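Local coordinates for diguanylate cyclase/phosphodiesterase-domain containing protein (Thermotoga maritima MSB8, PDB 6KHU), which is a putative diguanylate cyclase with a GGDEF-family domain, and so probably belongs to bacterial cyclic di-GMP signalling, at residues A[31-36]-A[107-112]. Sequence-based numbering, arbitrary orientation.
Sequences TIFFVK and IAYKSY
Ile32 and Lys110 form an antiparallel hydrogen-bonded pair: Ile32 N to Lys110 O measures 2.9 Å with an N-H...O angle of 175°, and Lys110 N returns a bond to Ile32 O. Phe34 and Ala108 repeat the pattern, Phe34 N reaching Ala108 O at 2.9 Å and Ala108 N reaching Phe34 O at 3.1 Å. Between these pairs Tyr109 CA lies 3.0 Å from Ile32 O, a CA-H...O contact. At one end Ser111 OG donates to Thr31 OG1 over 2.9 Å; Thr31 OG1 in turn is hydrogen-bonded to Val81 O, so two bonds grip this buried hydroxyl. With chi1 of -62°, OG1 stands beside the backbone N of Thr31, while CG2, anti to that N, meets Tyr109 CB. A valine at Thr31 would probably leave Ser111 OG and Val81 O without this hydroxyl partner. On the same face Phe33 CD2 packs 3.5 Å from Tyr109 CB, and the two side chains run side by side, ring planes inclined at 45°, against helix 86-100, where Phe33 touches Ile89 and Tyr109 touches Ala86. Further along, Val35 CG2 touches Ile107 CD1 at 3.9 Å. The other face, with Ile32, Ala108 and Lys110, is covered by helix 119-130. The ladder joins strand 105-112, outermost within this chain, to inner strand 30-37 of the mixed sheet, with helices on both faces, an alpha/beta sandwich consistent with a GGDEF-type nucleotide cyclase fold.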
loop_
_atom_site.group_PDB
_atom_site.type_symbol
_atom_site.label_atom_id
_atom_site.label_comp_id
_atom_site.label_asym_id
_atom_site.label_seq_id
_atom_site.Cartn_x
_atom_site.Cartn_y
_atom_site.Cartn_z
ATOM N N THR A 31 -2.484 -5.969 -6.223
ATOM C CA THR A 31 -1.175 -5.361 -6.046
ATOM C C THR A 31 -1.054 -4.769 -4.652
ATOM O O THR A 31 -2.003 -4.168 -4.140
ATOM C CB THR A 31 -0.933 -4.300 -7.130
ATOM O OG1 THR A 31 -0.942 -4.945 -8.413
ATOM C CG2 THR A 31 0.415 -3.621 -6.938
ATOM N N ILE A 32 0.113 -4.966 -4.040
ATOM C CA ILE A 32 0.453 -4.426 -2.729
ATOM C C ILE A 32 1.428 -3.273 -2.925
ATOM O O ILE A 32 2.426 -3.414 -3.641
ATOM C CB ILE A 32 1.082 -5.499 -1.820
ATOM C CG1 ILE A 32 0.144 -6.701 -1.666
ATOM C CG2 ILE A 32 1.428 -4.911 -0.460
ATOM C CD1 ILE A 32 0.788 -7.893 -0.983
ATOM N N PHE A 33 1.155 -2.142 -2.282
ATOM C CA PHE A 33 2.053 -0.996 -2.297
ATOM C C PHE A 33 2.529 -0.735 -0.876
ATOM O O PHE A 33 1.732 -0.797 0.069
ATOM C CB PHE A 33 1.368 0.290 -2.851
ATOM C CG PHE A 33 0.861 0.177 -4.270
ATOM C CD1 PHE A 33 -0.337 -0.457 -4.544
ATOM C CD2 PHE A 33 1.560 0.753 -5.317
ATOM C CE1 PHE A 33 -0.816 -0.548 -5.830
ATOM C CE2 PHE A 33 1.086 0.656 -6.616
ATOM C CZ PHE A 33 -0.104 -0.004 -6.871
ATOM N N PHE A 34 3.826 -0.436 -0.729
ATOM C CA PHE A 34 4.402 0.063 0.520
ATOM C C PHE A 34 4.910 1.487 0.319
ATOM O O PHE A 34 5.579 1.776 -0.681
ATOM C CB PHE A 34 5.586 -0.805 0.982
ATOM C CG PHE A 34 5.209 -1.966 1.854
ATOM C CD1 PHE A 34 4.049 -2.691 1.617
ATOM C CD2 PHE A 34 6.044 -2.350 2.909
ATOM C CE1 PHE A 34 3.710 -3.783 2.424
ATOM C CE2 PHE A 34 5.724 -3.436 3.716
ATOM C CZ PHE A 34 4.551 -4.159 3.476
ATOM N N VAL A 35 4.621 2.370 1.280
ATOM C CA VAL A 35 5.168 3.727 1.297
ATOM C C VAL A 35 5.785 3.976 2.671
ATOM O O VAL A 35 5.088 3.916 3.689
ATOM C CB VAL A 35 4.100 4.791 0.982
ATOM C CG1 VAL A 35 4.701 6.196 1.083
ATOM C CG2 VAL A 35 3.512 4.569 -0.407
ATOM N N LYS A 36 7.088 4.239 2.707
ATOM C CA LYS A 36 7.773 4.589 3.944
ATOM C C LYS A 36 8.137 6.068 3.912
ATOM O O LYS A 36 8.768 6.531 2.957
ATOM C CB LYS A 36 9.035 3.743 4.147
ATOM C CG LYS A 36 9.821 4.143 5.399
ATOM C CD LYS A 36 10.848 3.090 5.802
ATOM C CE LYS A 36 11.705 3.610 6.950
ATOM N NZ LYS A 36 12.723 2.626 7.413
ATOM N N ILE A 107 8.868 4.246 -2.194
ATOM C CA ILE A 107 7.651 3.542 -2.571
ATOM C C ILE A 107 8.053 2.296 -3.342
ATOM O O ILE A 107 9.045 2.293 -4.077
ATOM C CB ILE A 107 6.702 4.435 -3.407
ATOM C CG1 ILE A 107 5.397 3.705 -3.751
ATOM C CG2 ILE A 107 7.382 4.887 -4.680
ATOM C CD1 ILE A 107 4.283 4.653 -4.241
ATOM N N ALA A 108 7.281 1.227 -3.164
ATOM C CA ALA A 108 7.523 -0.015 -3.885
ATOM C C ALA A 108 6.212 -0.784 -3.980
ATOM O O ALA A 108 5.292 -0.563 -3.188
ATOM C CB ALA A 108 8.609 -0.853 -3.199
ATOM N N TYR A 109 6.114 -1.671 -4.974
ATOM C CA TYR A 109 4.910 -2.480 -5.120
ATOM C C TYR A 109 5.255 -3.875 -5.632
ATOM O O TYR A 109 6.278 -4.078 -6.291
ATOM C CB TYR A 109 3.870 -1.804 -6.044
ATOM C CG TYR A 109 4.281 -1.687 -7.496
ATOM C CD1 TYR A 109 4.122 -2.749 -8.372
ATOM C CD2 TYR A 109 4.815 -0.501 -7.993
ATOM C CE1 TYR A 109 4.492 -2.646 -9.702
ATOM C CE2 TYR A 109 5.189 -0.386 -9.325
ATOM C CZ TYR A 109 5.023 -1.465 -10.170
ATOM O OH TYR A 109 5.385 -1.362 -11.493
ATOM N N LYS A 110 4.379 -4.834 -5.312
ATOM C CA LYS A 110 4.478 -6.211 -5.782
ATOM C C LYS A 110 3.099 -6.631 -6.269
ATOM O O LYS A 110 2.117 -6.463 -5.542
ATOM C CB LYS A 110 4.948 -7.151 -4.673
ATOM C CG LYS A 110 6.387 -6.964 -4.246
ATOM C CD LYS A 110 7.330 -7.657 -5.199
ATOM C CE LYS A 110 8.788 -7.408 -4.818
ATOM N NZ LYS A 110 9.698 -8.227 -5.669
ATOM N N SER A 111 3.014 -7.147 -7.494
ATOM C CA SER A 111 1.740 -7.570 -8.067
ATOM C C SER A 111 1.621 -9.088 -8.022
ATOM O O SER A 111 2.569 -9.805 -8.363
ATOM C CB SER A 111 1.589 -7.082 -9.511
ATOM O OG SER A 111 1.617 -5.667 -9.566
ATOM N N TYR A 112 0.468 -9.569 -7.597
ATOM C CA TYR A 112 0.174 -10.987 -7.645
ATOM C C TYR A 112 -0.638 -11.274 -8.896
ATOM O O TYR A 112 -1.570 -10.532 -9.199
ATOM C CB TYR A 112 -0.627 -11.419 -6.408
ATOM C CG TYR A 112 -1.144 -12.850 -6.471
ATOM C CD1 TYR A 112 -0.349 -13.902 -6.052
ATOM C CD2 TYR A 112 -2.429 -13.144 -6.949
ATOM C CE1 TYR A 112 -0.791 -15.216 -6.105
ATOM C CE2 TYR A 112 -2.895 -14.475 -6.997
ATOM C CZ TYR A 112 -2.054 -15.503 -6.575
ATOM O OH TYR A 112 -2.460 -16.819 -6.610
#